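Local coordinates for purine nucleoside phosphorylase (Thermus thermophilus, PDB 1ODI), which probably catalyses the reversible phosphorolysis of purine nucleosides, releasing the free base and a pentose 1-phosphate, at residues L85-T90 with A177-A182. Residues are numbered along the deposited sequence; the frame is centred on the assembly and turned at random.
With ADN (adenosine), chain H; SO4 (sulfate ion), chain G.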
# COMPACT_ATOMS: atom_id res chain seq x y z
N LEU A 85 -30.29 -12.44 -0.26
CA LEU A 85 -29.85 -12.23 1.13
C LEU A 85 -29.84 -10.75 1.50
O LEU A 85 -29.11 -9.96 0.91
CB LEU A 85 -28.45 -12.81 1.34
CG LEU A 85 -28.26 -14.28 0.96
CD1 LEU A 85 -28.19 -14.42 -0.55
CD2 LEU A 85 -26.96 -14.80 1.58
N VAL A 86 -30.66 -10.39 2.48
CA VAL A 86 -30.72 -9.00 2.91
C VAL A 86 -30.34 -8.86 4.37
O VAL A 86 -31.00 -9.40 5.26
CB VAL A 86 -32.14 -8.42 2.73
CG1 VAL A 86 -32.20 -7.02 3.31
CG2 VAL A 86 -32.51 -8.39 1.26
N ARG A 87 -29.25 -8.13 4.61
CA ARG A 87 -28.77 -7.89 5.96
C ARG A 87 -29.68 -6.88 6.66
O ARG A 87 -29.99 -5.82 6.12
CB ARG A 87 -27.32 -7.38 5.90
CG ARG A 87 -26.84 -6.65 7.16
CD ARG A 87 -25.34 -6.34 7.11
NE ARG A 87 -24.97 -5.32 8.09
CZ ARG A 87 -25.16 -5.42 9.40
NH1 ARG A 87 -25.70 -6.52 9.92
NH2 ARG A 87 -24.85 -4.41 10.20
N VAL A 88 -30.14 -7.25 7.85
CA VAL A 88 -30.97 -6.36 8.66
C VAL A 88 -30.18 -6.13 9.94
O VAL A 88 -30.31 -6.89 10.90
CB VAL A 88 -32.34 -7.00 9.01
CG1 VAL A 88 -33.29 -6.87 7.82
CG2 VAL A 88 -32.16 -8.47 9.38
N GLY A 89 -29.34 -5.10 9.95
CA GLY A 89 -28.54 -4.83 11.13
C GLY A 89 -28.68 -3.44 11.73
O GLY A 89 -29.64 -2.73 11.46
N THR A 90 -27.72 -3.06 12.55
CA THR A 90 -27.72 -1.74 13.17
C THR A 90 -26.40 -1.08 12.80
O THR A 90 -25.48 -1.75 12.34
CB THR A 90 -27.84 -1.84 14.71
OG1 THR A 90 -26.71 -2.52 15.24
CG2 THR A 90 -29.10 -2.61 15.09
N ALA A 177 -23.04 6.05 8.12
CA ALA A 177 -22.84 5.31 9.36
C ALA A 177 -21.83 4.18 9.22
O ALA A 177 -21.50 3.75 8.11
CB ALA A 177 -24.18 4.76 9.85
N PHE A 178 -21.35 3.70 10.36
CA PHE A 178 -20.39 2.63 10.38
C PHE A 178 -21.03 1.36 10.89
O PHE A 178 -21.77 1.38 11.88
CB PHE A 178 -19.19 2.97 11.27
CG PHE A 178 -18.29 4.01 10.69
CD1 PHE A 178 -18.68 5.35 10.66
CD2 PHE A 178 -17.07 3.66 10.12
CE1 PHE A 178 -17.86 6.32 10.07
CE2 PHE A 178 -16.25 4.62 9.52
CZ PHE A 178 -16.65 5.95 9.50
N GLU A 179 -20.74 0.26 10.21
CA GLU A 179 -21.23 -1.04 10.59
C GLU A 179 -20.13 -2.05 10.23
O GLU A 179 -19.07 -1.65 9.74
CB GLU A 179 -22.58 -1.33 9.92
CG GLU A 179 -22.61 -1.13 8.44
CD GLU A 179 -22.42 -2.43 7.70
OE1 GLU A 179 -21.30 -2.66 7.20
OE2 GLU A 179 -23.39 -3.21 7.65
N MET A 180 -20.36 -3.34 10.47
CA MET A 180 -19.31 -4.33 10.23
C MET A 180 -19.62 -5.58 9.42
O MET A 180 -19.07 -6.64 9.71
CB MET A 180 -18.75 -4.77 11.59
CG MET A 180 -18.24 -3.64 12.47
SD MET A 180 -17.87 -4.17 14.17
CE MET A 180 -16.41 -5.19 13.91
N GLU A 181 -20.48 -5.49 8.41
CA GLU A 181 -20.76 -6.68 7.62
C GLU A 181 -21.07 -6.45 6.15
O GLU A 181 -20.75 -7.29 5.31
CB GLU A 181 -21.91 -7.49 8.25
CG GLU A 181 -21.58 -8.17 9.56
CD GLU A 181 -21.90 -7.31 10.76
OE1 GLU A 181 -21.31 -7.52 11.85
OE2 GLU A 181 -22.76 -6.41 10.62
N ALA A 182 -21.67 -5.31 5.84
CA ALA A 182 -22.10 -5.00 4.48
C ALA A 182 -21.12 -5.21 3.32
O ALA A 182 -21.41 -5.99 2.41
CB ALA A 182 -22.68 -3.58 4.42
O5' ADN H . -22.36 -3.59 17.97
C5' ADN H . -21.52 -3.66 16.83
C4' ADN H . -22.35 -4.43 15.79
O4' ADN H . -23.60 -3.76 15.39
C3' ADN H . -21.60 -4.61 14.48
O3' ADN H . -21.86 -5.96 14.05
C2' ADN H . -22.16 -3.56 13.50
O2' ADN H . -22.58 -4.10 12.25
C1' ADN H . -23.26 -2.84 14.33
N9 ADN H . -22.90 -1.47 14.87
C8 ADN H . -23.76 -0.66 15.63
N7 ADN H . -23.26 0.49 16.02
C5 ADN H . -21.97 0.48 15.49
C6 ADN H . -20.87 1.43 15.54
N6 ADN H . -20.95 2.60 16.18
N1 ADN H . -19.70 1.08 14.89
C2 ADN H . -19.61 -0.11 14.24
N3 ADN H . -20.56 -1.07 14.13
C4 ADN H . -21.72 -0.72 14.78
S SO4 G . -25.86 -5.99 13.83
O1 SO4 G . -25.34 -5.01 12.86
O2 SO4 G . -26.78 -6.92 13.15
O3 SO4 G . -26.57 -5.28 14.91
O4 SO4 G . -24.74 -6.76 14.41
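Arg87 reaches from strand 84-93 to Glu179 with its chain extended from CG to NE, and NE gives a hydrogen-bonded salt bridge to Glu179 OE2 at 2.7 Å. The N-H...O angle of 157°, with OE2 only 13° out of the guanidinium plane, marks an edge-on approach; the bond from NH2 to the same oxygen is weak. Glu179 is bent at chi2, and its OE1 turns to the backbone instead, accepting from Ala182 N at 3.0 Å through its syn lone pair and from Glu181 N from above the carboxylate plane. Ser155 OG also bonds OE1, so both carboxylate oxygens are held. The arrangement belongs to the nucleoside and phosphate site of the phosphorylase superfamily, here holding adenosine and a sulfate that probably occupies the phosphate position. NH2 of Arg87 meets sulfate O1 at 2.8 Å, nearly straight at 167°, and Thr90 N reaches that oxygen too, while Thr90 OG1 bonds O3 at 2.8 Å. The carboxylate of Glu181 lies over one face of the Arg87 guanidinium, the two planes steeply inclined, with Gly89 N over the opposite face; Glu181 OE1 is 2.8 Å from adenosine O3' and accepts from Gly66 N. Met180 N donates to adenosine O2' at 2.9 Å. A methionine in place of Arg87 would probably leave Glu179 OE2 without its charged mate and sulfate O1 without its NH2 donor.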